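Local coordinates for protein EmGH1 (Erythrobacter marinus, PDB 5Z87) that probably hydrolyses beta-glucosidic bonds, acting as a beta-glucosidase of glycosyl hydrolase family 3, at residues A484-D489 with G533-T538; G550-L555 with H581-S586; F671-P676 with V691-R696; G727-L732 with Q739-E744. All coordinates share one frame; numbering follows the deposited sequence.

Contact 1: A484-D489 with G533-T538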
loop_
_atom_site.group_PDB
_atom_site.type_symbol
_atom_site.label_atom_id
_atom_site.label_comp_id
_atom_site.label_asym_id
_atom_site.label_seq_id
_atom_site.Cartn_x
_atom_site.Cartn_y
_atom_site.Cartn_z
ATOM N N ALA A 484 24.256 9.266 19.866
ATOM C CA ALA A 484 24.167 7.851 19.544
ATOM C C ALA A 484 22.803 7.556 18.936
ATOM O O ALA A 484 21.798 8.172 19.304
ATOM C CB ALA A 484 24.382 6.979 20.790
ATOM N N ILE A 485 22.777 6.610 17.994
ATOM C CA ILE A 485 21.527 6.112 17.425
ATOM C C ILE A 485 21.025 4.975 18.305
ATOM O O ILE A 485 19.916 5.022 18.857
ATOM C CB ILE A 485 21.722 5.660 15.966
ATOM C CG1 ILE A 485 22.004 6.871 15.069
ATOM C CG2 ILE A 485 20.516 4.861 15.477
ATOM C CD1 ILE A 485 22.461 6.518 13.669
ATOM N N THR A 486 21.856 3.958 18.466
ATOM C CA THR A 486 21.543 2.822 19.315
ATOM C C THR A 486 22.472 2.818 20.521
ATOM O O THR A 486 23.633 3.224 20.430
ATOM C CB THR A 486 21.661 1.520 18.525
ATOM O OG1 THR A 486 22.760 1.622 17.608
ATOM C CG2 THR A 486 20.381 1.297 17.735
ATOM N N ALA A 487 21.942 2.387 21.662
ATOM C CA ALA A 487 22.715 2.425 22.895
ATOM C C ALA A 487 23.804 1.360 22.873
ATOM O O ALA A 487 23.591 0.235 22.413
ATOM C CB ALA A 487 21.806 2.236 24.104
ATOM N N GLY A 488 24.985 1.735 23.362
ATOM C CA GLY A 488 26.142 0.873 23.303
ATOM C C GLY A 488 26.874 0.887 21.981
ATOM O O GLY A 488 27.895 0.199 21.849
ATOM N N ASP A 489 26.387 1.638 20.997
ATOM C CA ASP A 489 27.051 1.762 19.702
ATOM C C ASP A 489 27.578 3.192 19.594
ATOM O O ASP A 489 26.992 4.056 18.936
ATOM C CB ASP A 489 26.091 1.379 18.529
ATOM C CG ASP A 489 25.675 -0.101 18.571
ATOM O OD1 ASP A 489 26.559 -0.976 18.751
ATOM O OD2 ASP A 489 24.463 -0.387 18.426
ATOM N N GLY A 533 22.597 9.369 9.874
ATOM C CA GLY A 533 21.777 8.491 9.059
ATOM C C GLY A 533 21.071 7.434 9.876
ATOM O O GLY A 533 20.197 7.738 10.700
ATOM N N GLY A 534 21.446 6.177 9.648
ATOM C CA GLY A 534 20.923 5.057 10.403
ATOM C C GLY A 534 22.015 4.016 10.478
ATOM O O GLY A 534 23.110 4.223 9.963
ATOM N N ASN A 535 21.730 2.892 11.127
ATOM C CA ASN A 535 22.737 1.836 11.183
ATOM C C ASN A 535 22.058 0.491 10.953
ATOM O O ASN A 535 20.859 0.407 10.654
ATOM C CB ASN A 535 23.537 1.883 12.499
ATOM C CG ASN A 535 22.673 1.685 13.728
ATOM O OD1 ASN A 535 21.630 1.032 13.679
ATOM N ND2 ASN A 535 23.110 2.249 14.849
ATOM N N GLU A 536 22.855 -0.562 11.112
ATOM C CA GLU A 536 22.453 -1.936 10.862
ATOM C C GLU A 536 21.466 -2.447 11.896
ATOM O O GLU A 536 20.960 -3.559 11.738
ATOM C CB GLU A 536 23.706 -2.821 10.809
ATOM C CG GLU A 536 24.600 -2.554 9.582
ATOM C CD GLU A 536 25.554 -1.356 9.732
ATOM O OE1 GLU A 536 26.356 -1.129 8.794
ATOM O OE2 GLU A 536 25.506 -0.639 10.765
ATOM N N SER A 537 21.165 -1.663 12.932
ATOM C CA SER A 537 20.065 -1.976 13.834
ATOM C C SER A 537 18.764 -1.249 13.481
ATOM O O SER A 537 17.687 -1.757 13.802
ATOM C CB SER A 537 20.444 -1.641 15.281
ATOM O OG SER A 537 21.243 -2.655 15.845
ATOM N N THR A 538 18.816 -0.083 12.828
ATOM C CA THR A 538 17.571 0.618 12.513
ATOM C C THR A 538 17.000 0.231 11.151
ATOM O O THR A 538 15.787 0.358 10.946
ATOM C CB THR A 538 17.762 2.138 12.610
ATOM O OG1 THR A 538 18.775 2.588 11.708
ATOM C CG2 THR A 538 18.170 2.516 14.042
#
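Ile485 lays its CD1 methyl on the two glycines where strand 527-533 runs out, with CD1 3.9 Å from Gly534 CA and about as near the Gly533 carbonyl oxygen. Gly534 has no room for a side chain, since a CB would run into Thr538 OG1. At Asn535 the amide reaches out to meet Thr486 tip to tip: ND2 donates to Thr486 OG1 at 2.9 Å, the hydroxyl tilted 20° from the amide plane, and the same ND2 brushes Ile485 CG2. The hydroxyl passes its own proton to the anti lone pair of Asp489 OD2 (2.8 Å from OG1), a side-chain bond between the end residues of the type II beta turn 486-489. Asn535 OD1 turns back on its own chain as an Asx turn, taking the backbone N of Ser537 (2.8 Å from OD1) and that of Thr538. ND2 and OD1 are thus both engaged, which probably fixes the amide's orientation. An alanine here would probably leave Thr486 OG1 without its donor and the amides of Ser537 and Thr538 without their side-chain acceptor. Both loops belong to the family 3 C-terminal domain, and Phe653 of the second subunit packs on Thr486 and Thr538. Ser537 CB meets Thr486 CG2 at 3.8 Å. Thr538 takes the backbone N of Asn535 on OG1, while its CG2 crosses the Ile485 side chain at about a right angle, 3.6 Å from Ile485 CG2.

Contact 2: G550-L555 with H581-S586. With EDO (1,2-ethanediol), chain L.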
loop_
_atom_site.group_PDB
_atom_site.type_symbol
_atom_site.label_atom_id
_atom_site.label_comp_id
_atom_site.label_asym_id
_atom_site.label_seq_id
_atom_site.Cartn_x
_atom_site.Cartn_y
_atom_site.Cartn_z
ATOM N N GLY A 550 12.982 -4.622 12.260
ATOM C CA GLY A 550 13.908 -4.023 11.322
ATOM C C GLY A 550 13.281 -3.027 10.375
ATOM O O GLY A 550 13.985 -2.277 9.700
ATOM N N ASP A 551 11.958 -3.019 10.309
ATOM C CA ASP A 551 11.222 -2.092 9.468
ATOM C C ASP A 551 10.841 -0.862 10.293
ATOM O O ASP A 551 10.668 -0.954 11.508
ATOM C CB ASP A 551 9.983 -2.800 8.892
ATOM C CG ASP A 551 10.303 -4.241 8.376
ATOM O OD1 ASP A 551 11.237 -4.402 7.558
ATOM O OD2 ASP A 551 9.628 -5.213 8.786
ATOM N N ARG A 552 10.733 0.297 9.633
ATOM C CA ARG A 552 10.429 1.557 10.315
ATOM C C ARG A 552 9.106 2.140 9.828
ATOM O O ARG A 552 8.739 2.013 8.655
ATOM C CB ARG A 552 11.550 2.616 10.115
ATOM C CG ARG A 552 12.836 2.337 10.880
ATOM C CD ARG A 552 13.842 3.504 10.845
ATOM N NE ARG A 552 13.279 4.749 11.368
ATOM C CZ ARG A 552 13.672 5.967 10.989
ATOM N NH1 ARG A 552 14.648 6.115 10.095
ATOM N NH2 ARG A 552 13.084 7.041 11.505
ATOM N N ASP A 553 8.393 2.802 10.737
ATOM C CA ASP A 553 7.169 3.519 10.390
ATOM C C ASP A 553 7.416 5.015 10.240
ATOM O O ASP A 553 6.509 5.822 10.447
ATOM C CB ASP A 553 6.082 3.255 11.429
ATOM C CG ASP A 553 6.537 3.595 12.829
ATOM O OD1 ASP A 553 7.683 4.083 12.958
ATOM O OD2 ASP A 553 5.763 3.380 13.792
ATOM N N ASP A 554 8.644 5.390 9.902
ATOM C CA ASP A 554 9.077 6.773 9.824
ATOM C C ASP A 554 10.363 6.782 9.014
ATOM O O ASP A 554 11.185 5.880 9.159
ATOM C CB ASP A 554 9.283 7.355 11.231
ATOM C CG ASP A 554 9.805 8.788 11.220
ATOM O OD1 ASP A 554 9.561 9.526 10.247
ATOM O OD2 ASP A 554 10.449 9.185 12.216
ATOM N N LEU A 555 10.530 7.785 8.160
ATOM C CA LEU A 555 11.689 7.858 7.290
ATOM C C LEU A 555 12.634 8.999 7.640
ATOM O O LEU A 555 13.669 9.160 6.977
ATOM C CB LEU A 555 11.232 7.978 5.829
ATOM C CG LEU A 555 10.401 6.785 5.327
ATOM C CD1 LEU A 555 9.820 7.062 3.934
ATOM C CD2 LEU A 555 11.231 5.489 5.338
ATOM N N HIS A 581 23.823 4.928 6.054
ATOM C CA HIS A 581 22.507 4.342 6.344
ATOM C C HIS A 581 22.203 3.202 5.372
ATOM O O HIS A 581 22.797 3.103 4.293
ATOM C CB HIS A 581 21.400 5.397 6.230
ATOM C CG HIS A 581 21.358 6.068 4.891
ATOM N ND1 HIS A 581 20.347 5.852 3.975
ATOM C CD2 HIS A 581 22.210 6.945 4.305
ATOM C CE1 HIS A 581 20.569 6.577 2.893
ATOM N NE2 HIS A 581 21.699 7.241 3.062
ATOM N N GLY A 582 21.236 2.363 5.756
ATOM C CA GLY A 582 20.741 1.303 4.892
ATOM C C GLY A 582 19.600 1.697 3.961
ATOM O O GLY A 582 19.818 1.916 2.769
ATOM N N ARG A 583 18.385 1.784 4.485
ATOM C CA ARG A 583 17.226 2.153 3.662
ATOM C C ARG A 583 17.341 3.585 3.140
ATOM O O ARG A 583 18.031 4.421 3.731
ATOM C CB ARG A 583 15.946 2.033 4.474
ATOM C CG ARG A 583 15.950 2.970 5.680
ATOM C CD ARG A 583 14.568 3.146 6.283
ATOM N NE ARG A 583 13.948 1.862 6.603
ATOM C CZ ARG A 583 14.231 1.154 7.691
ATOM N NH1 ARG A 583 15.123 1.614 8.568
ATOM N NH2 ARG A 583 13.612 -0.004 7.906
ATOM N N PRO A 584 16.651 3.904 2.048
ATOM C CA PRO A 584 16.499 5.317 1.679
ATOM C C PRO A 584 15.852 6.075 2.822
ATOM O O PRO A 584 14.844 5.631 3.381
ATOM C CB PRO A 584 15.591 5.271 0.445
ATOM C CG PRO A 584 15.752 3.870 -0.105
ATOM C CD PRO A 584 15.938 3.012 1.117
ATOM N N LEU A 585 16.437 7.225 3.171
ATOM C CA LEU A 585 15.923 8.068 4.250
ATOM C C LEU A 585 15.380 9.385 3.702
ATOM O O LEU A 585 15.801 9.863 2.646
ATOM C CB LEU A 585 17.009 8.355 5.292
ATOM C CG LEU A 585 17.387 7.154 6.170
ATOM C CD1 LEU A 585 18.602 7.452 7.011
ATOM C CD2 LEU A 585 16.222 6.734 7.051
ATOM N N SER A 586 14.444 9.981 4.443
ATOM C CA SER A 586 13.799 11.234 4.047
ATOM C C SER A 586 14.133 12.296 5.085
ATOM O O SER A 586 13.301 12.629 5.945
ATOM C CB SER A 586 12.289 11.065 3.906
ATOM O OG SER A 586 12.008 10.212 2.821
HETATM C C1 EDO L . 6.876 5.859 16.991
HETATM O O1 EDO L . 7.396 5.708 18.323
HETATM C C2 EDO L . 7.852 6.694 16.162
HETATM O O2 EDO L . 7.784 6.330 14.777
#
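Arg583 reaches across to Gly550, Arg552 and Leu555. From CB, CG sits between the backbone N and the carbonyl carbon (chi1 61°), and CD then passes Leu555 CD2 at 4.2 Å. A bend at chi3 turns NE aside, to the carbonyl oxygen of Pro188. CZ lies under the aliphatic part of Arg552, whose CB stands over the centre of one guanidinium face and whose CG is 3.7 Å from CZ. NH1 comes within 3.2 Å of Arg552 CD and bonds the carbonyl oxygen of Thr538. NH2 gives an in-plane bond to a lone pair of Gly550 O (2.9 Å from NH2) and a second to Arg189 O. The two loops follow neighbouring parallel strands of the C-terminal domain's alpha/beta sheet, 527-533 and 574-580, and through Pro188 and Arg189 the arginine ties them to the TIM-barrel-like N-terminal domain. A leucine in its place would probably cost the carbonyls of Gly550, Thr538, Pro188 and Arg189 the donors that Arg583 supplies. The Arg552 guanidinium stands 83° to that of Arg583; its NH2 bonds Glu556 O and forms a salt bridge with Asp554 OD2, and Leu585 CD2 touches its edge at NH1, 3.5 Å away. Beyond it, Ser586 N donates to Leu555 O at 2.8 Å, and Ser586 CB packs on Leu555 CB. Asp553 faces the second subunit, where OD2 bonds Ser654, Gln635 and Asn632 of that chain, while OD1 accepts from O2 of an ethanediol.

Contact 3: F671-P676 with V691-R696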
loop_
_atom_site.group_PDB
_atom_site.type_symbol
_atom_site.label_atom_id
_atom_site.label_comp_id
_atom_site.label_asym_id
_atom_site.label_seq_id
_atom_site.Cartn_x
_atom_site.Cartn_y
_atom_site.Cartn_z
ATOM N N PHE A 671 26.209 20.457 -16.369
ATOM C CA PHE A 671 25.987 19.748 -17.624
ATOM C C PHE A 671 24.778 20.329 -18.350
ATOM O O PHE A 671 23.723 20.539 -17.744
ATOM C CB PHE A 671 25.790 18.242 -17.361
ATOM C CG PHE A 671 26.971 17.582 -16.673
ATOM C CD1 PHE A 671 28.089 17.187 -17.408
ATOM C CD2 PHE A 671 26.969 17.371 -15.302
ATOM C CE1 PHE A 671 29.184 16.594 -16.790
ATOM C CE2 PHE A 671 28.055 16.781 -14.672
ATOM C CZ PHE A 671 29.167 16.384 -15.420
ATOM N N GLY A 672 24.924 20.569 -19.649
ATOM C CA GLY A 672 23.854 21.096 -20.471
ATOM C C GLY A 672 23.404 20.056 -21.482
ATOM O O GLY A 672 24.218 19.530 -22.251
ATOM N N TYR A 673 22.103 19.781 -21.477
ATOM C CA TYR A 673 21.525 18.675 -22.229
ATOM C C TYR A 673 20.758 19.201 -23.427
ATOM O O TYR A 673 19.949 20.126 -23.288
ATOM C CB TYR A 673 20.574 17.858 -21.351
ATOM C CG TYR A 673 21.267 16.899 -20.426
ATOM C CD1 TYR A 673 22.032 17.355 -19.352
ATOM C CD2 TYR A 673 21.143 15.530 -20.612
ATOM C CE1 TYR A 673 22.662 16.460 -18.500
ATOM C CE2 TYR A 673 21.761 14.636 -19.768
ATOM C CZ TYR A 673 22.524 15.101 -18.724
ATOM O OH TYR A 673 23.131 14.185 -17.910
ATOM N N GLY A 674 20.974 18.583 -24.584
ATOM C CA GLY A 674 20.052 18.753 -25.683
ATOM C C GLY A 674 18.844 17.847 -25.537
ATOM O O GLY A 674 18.759 17.020 -24.627
ATOM N N ALA A 675 17.888 18.025 -26.447
ATOM C CA ALA A 675 16.697 17.186 -26.496
ATOM C C ALA A 675 17.036 15.846 -27.142
ATOM O O ALA A 675 17.947 15.769 -27.971
ATOM C CB ALA A 675 15.573 17.865 -27.299
ATOM N N PRO A 676 16.318 14.778 -26.789
ATOM C CA PRO A 676 16.518 13.507 -27.501
ATOM C C PRO A 676 16.118 13.667 -28.957
ATOM O O PRO A 676 15.139 14.340 -29.281
ATOM C CB PRO A 676 15.607 12.526 -26.756
ATOM C CG PRO A 676 14.542 13.412 -26.124
ATOM C CD PRO A 676 15.302 14.666 -25.726
ATOM N N VAL A 691 18.306 6.684 -30.909
ATOM C CA VAL A 691 18.043 7.985 -30.310
ATOM C C VAL A 691 19.350 8.522 -29.736
ATOM O O VAL A 691 20.079 7.788 -29.063
ATOM C CB VAL A 691 16.960 7.897 -29.218
ATOM C CG1 VAL A 691 16.786 9.248 -28.540
ATOM C CG2 VAL A 691 15.634 7.433 -29.816
ATOM N N SER A 692 19.654 9.794 -30.000
ATOM C CA SER A 692 20.865 10.411 -29.477
ATOM C C SER A 692 20.526 11.602 -28.589
ATOM O O SER A 692 19.486 12.249 -28.753
ATOM C CB SER A 692 21.790 10.874 -30.594
ATOM O OG SER A 692 21.233 11.984 -31.268
ATOM N N VAL A 693 21.425 11.882 -27.647
ATOM C CA VAL A 693 21.278 12.950 -26.663
ATOM C C VAL A 693 22.643 13.594 -26.483
ATOM O O VAL A 693 23.586 12.922 -26.054
ATOM C CB VAL A 693 20.782 12.431 -25.302
ATOM C CG1 VAL A 693 20.564 13.597 -24.322
ATOM C CG2 VAL A 693 19.537 11.577 -25.453
ATOM N N SER A 694 22.753 14.884 -26.771
ATOM C CA SER A 694 24.000 15.596 -26.521
ATOM C C SER A 694 24.037 16.130 -25.097
ATOM O O SER A 694 23.034 16.628 -24.569
ATOM C CB SER A 694 24.207 16.744 -27.516
ATOM O OG SER A 694 23.313 17.813 -27.283
ATOM N N VAL A 695 25.204 16.004 -24.474
ATOM C CA VAL A 695 25.457 16.545 -23.149
ATOM C C VAL A 695 26.819 17.235 -23.169
ATOM O O VAL A 695 27.789 16.699 -23.718
ATOM C CB VAL A 695 25.388 15.444 -22.077
ATOM C CG1 VAL A 695 26.170 14.243 -22.535
ATOM C CG2 VAL A 695 25.912 15.961 -20.749
ATOM N N ARG A 696 26.884 18.435 -22.596
ATOM C CA ARG A 696 28.067 19.282 -22.640
ATOM C C ARG A 696 28.440 19.658 -21.219
ATOM O O ARG A 696 27.565 20.016 -20.419
ATOM C CB ARG A 696 27.820 20.552 -23.477
ATOM C CG ARG A 696 28.987 21.547 -23.477
ATOM C CD ARG A 696 28.642 22.868 -24.182
ATOM N NE ARG A 696 28.387 22.693 -25.615
ATOM C CZ ARG A 696 27.173 22.612 -26.157
ATOM N NH1 ARG A 696 26.090 22.687 -25.385
ATOM N NH2 ARG A 696 27.036 22.456 -27.469
HETATM O O HOH W 1 20.644 15.977 -28.152
#
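The Tyr673 ring carries Val695 on one face: CG2 lies 4.2 Å from the ring centroid, 20° off the normal and displaced toward the rim, a CH-pi contact. Phe671 O sits in plane at the ring's edge. Val695 CG2 is anti to its backbone N, and this one methyl also meets Phe671, at 4.1 Å from CB. The three side chains lie side by side, pointing the same way, on one face of an antiparallel sheet in the C-terminal beta-sandwich, which is fibronectin type III-like. Strand 671-678 is an outer strand of this three-stranded sheet and strand 689-697 its middle one. That face turns toward the second sheet: Val695 and Tyr673 rest on Val707, and Tyr673 OH bonds Asp705. Gly672 and Arg696 form a hydrogen-bonded pair, with Gly672 N to Arg696 O at 2.8 Å and a return bond from Arg696 N to Gly672 O. Tyr673 and Val695 follow as a non-hydrogen-bonded pair, and then Gly674 N donates to Ser694 O. A side chain at Gly674 would clash with Ser694 OG, so the glycine leaves the serine its place. At Ala675 a water stands in for the direct bond, accepting from Ser694 N at 2.7 Å and donating to Ala675 O; direct pairing resumes with Ser692 and Gln677. Beyond the water, Pro676 CA-H approaches Ser692 O (CA to O 3.5 Å), and its CB rests on Val691 CG1 at 3.9 Å.

Contact 4: G727-L732 with Q739-E744; sequences GFQKVL and QVVQFE
Gln729 and Val741 face each other from strands that run antiparallel at 154°, but the strand axes come no closer than 8.2 Å, too far for the backbones to pair, so side chains fill the gap. In the middle, Val741 splits its two methyls: CG1, anti to the backbone N (chi1 177°), rests on Gln729 CB at 3.7 Å, and CG2 meets Val731 CG1 at 3.5 Å. The Gln729 chain bends at chi2, and its NE2 bonds back to Lys730 O. At one end the Phe743 ring slides beside the backbone of Gly727 and Phe728, with CE1 3.7 Å from Phe728 N and Phe728 C in plane at the ring's edge; a CB on Gly727 would press on this ring. At the other end Gln739 and Val731 slide past each other in opposite directions, and a water accepts from Leu732 N (3.0 Å from the water oxygen) and donates to Gln739 OE1. The contact joins the two sheets of the fibronectin type III-like sandwich: strand 724-733 pairs with strand 703-713, and strand 738-745 with strand 689-697. Phe743 also packs on Val707 and Leu709 of strand 703-713, while Phe728, on the far side, packs against helix 201-216.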
loop_
_atom_site.group_PDB
_atom_site.type_symbol
_atom_site.label_atom_id
_atom_site.label_comp_id
_atom_site.label_asym_id
_atom_site.label_seq_id
_atom_site.Cartn_x
_atom_site.Cartn_y
_atom_site.Cartn_z
ATOM N N GLY A 727 16.907 3.389 -20.618
ATOM C CA GLY A 727 18.345 3.389 -20.829
ATOM C C GLY A 727 19.046 4.390 -19.934
ATOM O O GLY A 727 18.435 5.335 -19.424
ATOM N N PHE A 728 20.344 4.160 -19.736
ATOM C CA PHE A 728 21.192 5.156 -19.091
ATOM C C PHE A 728 22.636 4.948 -19.526
ATOM O O PHE A 728 23.032 3.857 -19.941
ATOM C CB PHE A 728 21.075 5.116 -17.561
ATOM C CG PHE A 728 21.626 3.867 -16.931
ATOM C CD1 PHE A 728 22.998 3.671 -16.800
ATOM C CD2 PHE A 728 20.766 2.895 -16.443
ATOM C CE1 PHE A 728 23.499 2.516 -16.212
ATOM C CE2 PHE A 728 21.262 1.742 -15.844
ATOM C CZ PHE A 728 22.635 1.555 -15.726
ATOM N N GLN A 729 23.428 6.006 -19.379
ATOM C CA GLN A 729 24.835 5.986 -19.759
ATOM C C GLN A 729 25.586 7.000 -18.912
ATOM O O GLN A 729 25.346 8.202 -19.033
ATOM C CB GLN A 729 24.992 6.313 -21.238
ATOM C CG GLN A 729 26.425 6.240 -21.745
ATOM C CD GLN A 729 27.067 4.907 -21.454
ATOM O OE1 GLN A 729 26.717 3.893 -22.067
ATOM N NE2 GLN A 729 27.999 4.889 -20.499
ATOM N N LYS A 730 26.486 6.535 -18.058
ATOM C CA LYS A 730 27.395 7.452 -17.384
ATOM C C LYS A 730 28.451 7.929 -18.380
ATOM O O LYS A 730 29.027 7.123 -19.118
ATOM C CB LYS A 730 28.041 6.779 -16.174
ATOM C CG LYS A 730 28.567 7.774 -15.142
ATOM C CD LYS A 730 28.948 7.099 -13.851
ATOM C CE LYS A 730 28.641 7.978 -12.661
ATOM N NZ LYS A 730 29.004 7.340 -11.377
ATOM N N VAL A 731 28.660 9.244 -18.448
ATOM C CA VAL A 731 29.678 9.834 -19.312
ATOM C C VAL A 731 30.657 10.626 -18.457
ATOM O O VAL A 731 30.314 11.136 -17.385
ATOM C CB VAL A 731 29.096 10.740 -20.417
ATOM C CG1 VAL A 731 28.200 9.942 -21.331
ATOM C CG2 VAL A 731 28.348 11.919 -19.805
ATOM N N LEU A 732 31.894 10.699 -18.936
ATOM C CA LEU A 732 32.945 11.509 -18.341
ATOM C C LEU A 732 33.316 12.586 -19.348
ATOM O O LEU A 732 33.565 12.277 -20.517
ATOM C CB LEU A 732 34.167 10.652 -17.978
ATOM C CG LEU A 732 35.454 11.400 -17.592
ATOM C CD1 LEU A 732 35.282 12.202 -16.299
ATOM C CD2 LEU A 732 36.637 10.429 -17.478
ATOM N N GLN A 739 29.572 15.248 -25.641
ATOM C CA GLN A 739 29.392 13.907 -26.173
ATOM C C GLN A 739 27.951 13.702 -26.622
ATOM O O GLN A 739 27.008 14.214 -26.006
ATOM C CB GLN A 739 29.780 12.836 -25.158
ATOM C CG GLN A 739 31.282 12.617 -25.063
ATOM C CD GLN A 739 31.647 11.561 -24.040
ATOM O OE1 GLN A 739 30.876 10.630 -23.794
ATOM N NE2 GLN A 739 32.823 11.704 -23.428
ATOM N N VAL A 740 27.799 12.959 -27.708
ATOM C CA VAL A 740 26.500 12.590 -28.247
ATOM C C VAL A 740 26.286 11.129 -27.856
ATOM O O VAL A 740 26.825 10.214 -28.490
ATOM C CB VAL A 740 26.442 12.817 -29.759
ATOM C CG1 VAL A 740 25.070 12.475 -30.320
ATOM C CG2 VAL A 740 26.811 14.271 -30.098
ATOM N N VAL A 741 25.537 10.906 -26.769
ATOM C CA VAL A 741 25.260 9.557 -26.281
ATOM C C VAL A 741 24.242 8.889 -27.192
ATOM O O VAL A 741 23.243 9.499 -27.588
ATOM C CB VAL A 741 24.765 9.600 -24.830
ATOM C CG1 VAL A 741 24.404 8.212 -24.350
ATOM C CG2 VAL A 741 25.831 10.177 -23.949
ATOM N N GLN A 742 24.497 7.633 -27.548
ATOM C CA GLN A 742 23.633 6.890 -28.456
ATOM C C GLN A 742 22.865 5.835 -27.673
ATOM O O GLN A 742 23.455 5.095 -26.879
ATOM C CB GLN A 742 24.451 6.240 -29.574
ATOM C CG GLN A 742 25.196 7.246 -30.447
ATOM C CD GLN A 742 24.289 7.908 -31.466
ATOM O OE1 GLN A 742 23.207 7.407 -31.772
ATOM N NE2 GLN A 742 24.726 9.039 -32.003
ATOM N N PHE A 743 21.552 5.783 -27.881
ATOM C CA PHE A 743 20.708 4.724 -27.349
ATOM C C PHE A 743 19.989 4.017 -28.492
ATOM O O PHE A 743 19.797 4.570 -29.583
ATOM C CB PHE A 743 19.658 5.268 -26.367
ATOM C CG PHE A 743 20.231 5.957 -25.163
ATOM C CD1 PHE A 743 20.640 5.227 -24.066
ATOM C CD2 PHE A 743 20.324 7.335 -25.115
ATOM C CE1 PHE A 743 21.156 5.857 -22.939
ATOM C CE2 PHE A 743 20.835 7.969 -23.998
ATOM C CZ PHE A 743 21.251 7.225 -22.907
ATOM N N GLU A 744 19.544 2.797 -28.230
ATOM C CA GLU A 744 18.710 2.104 -29.204
ATOM C C GLU A 744 17.549 1.446 -28.478
ATOM O O GLU A 744 17.753 0.735 -27.489
ATOM C CB GLU A 744 19.509 1.065 -30.008
ATOM C CG GLU A 744 18.811 0.669 -31.316
ATOM C CD GLU A 744 19.648 -0.233 -32.219
ATOM O OE1 GLU A 744 19.387 -1.451 -32.240
ATOM O OE2 GLU A 744 20.552 0.276 -32.919
HETATM O O HOH W 2 32.149 9.057 -21.478
#

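Contacts 1 and 2 are buried neighbours in the family 3 C-terminal domain, in loops that follow strands of one alpha/beta sheet. They touch each other through Thr538 and Arg583, both meet the second subunit, and their chemistry is largely polar, with side-chain amide, hydroxyl and guanidinium groups bonding backbone atoms or each other. Contacts 3 and 4, about 9 Å apart centre to centre, lie in the beta-sandwich, partly exposed and far from that pair. They share a sheet, in which strands 689-697 and 738-745 are neighbours. Contact 3 pairs strands within it by backbone bonds, whereas contact 4 crosses from it to the other sheet mainly by apolar side chains. Contacts 3 and 4 each hold a bridging water.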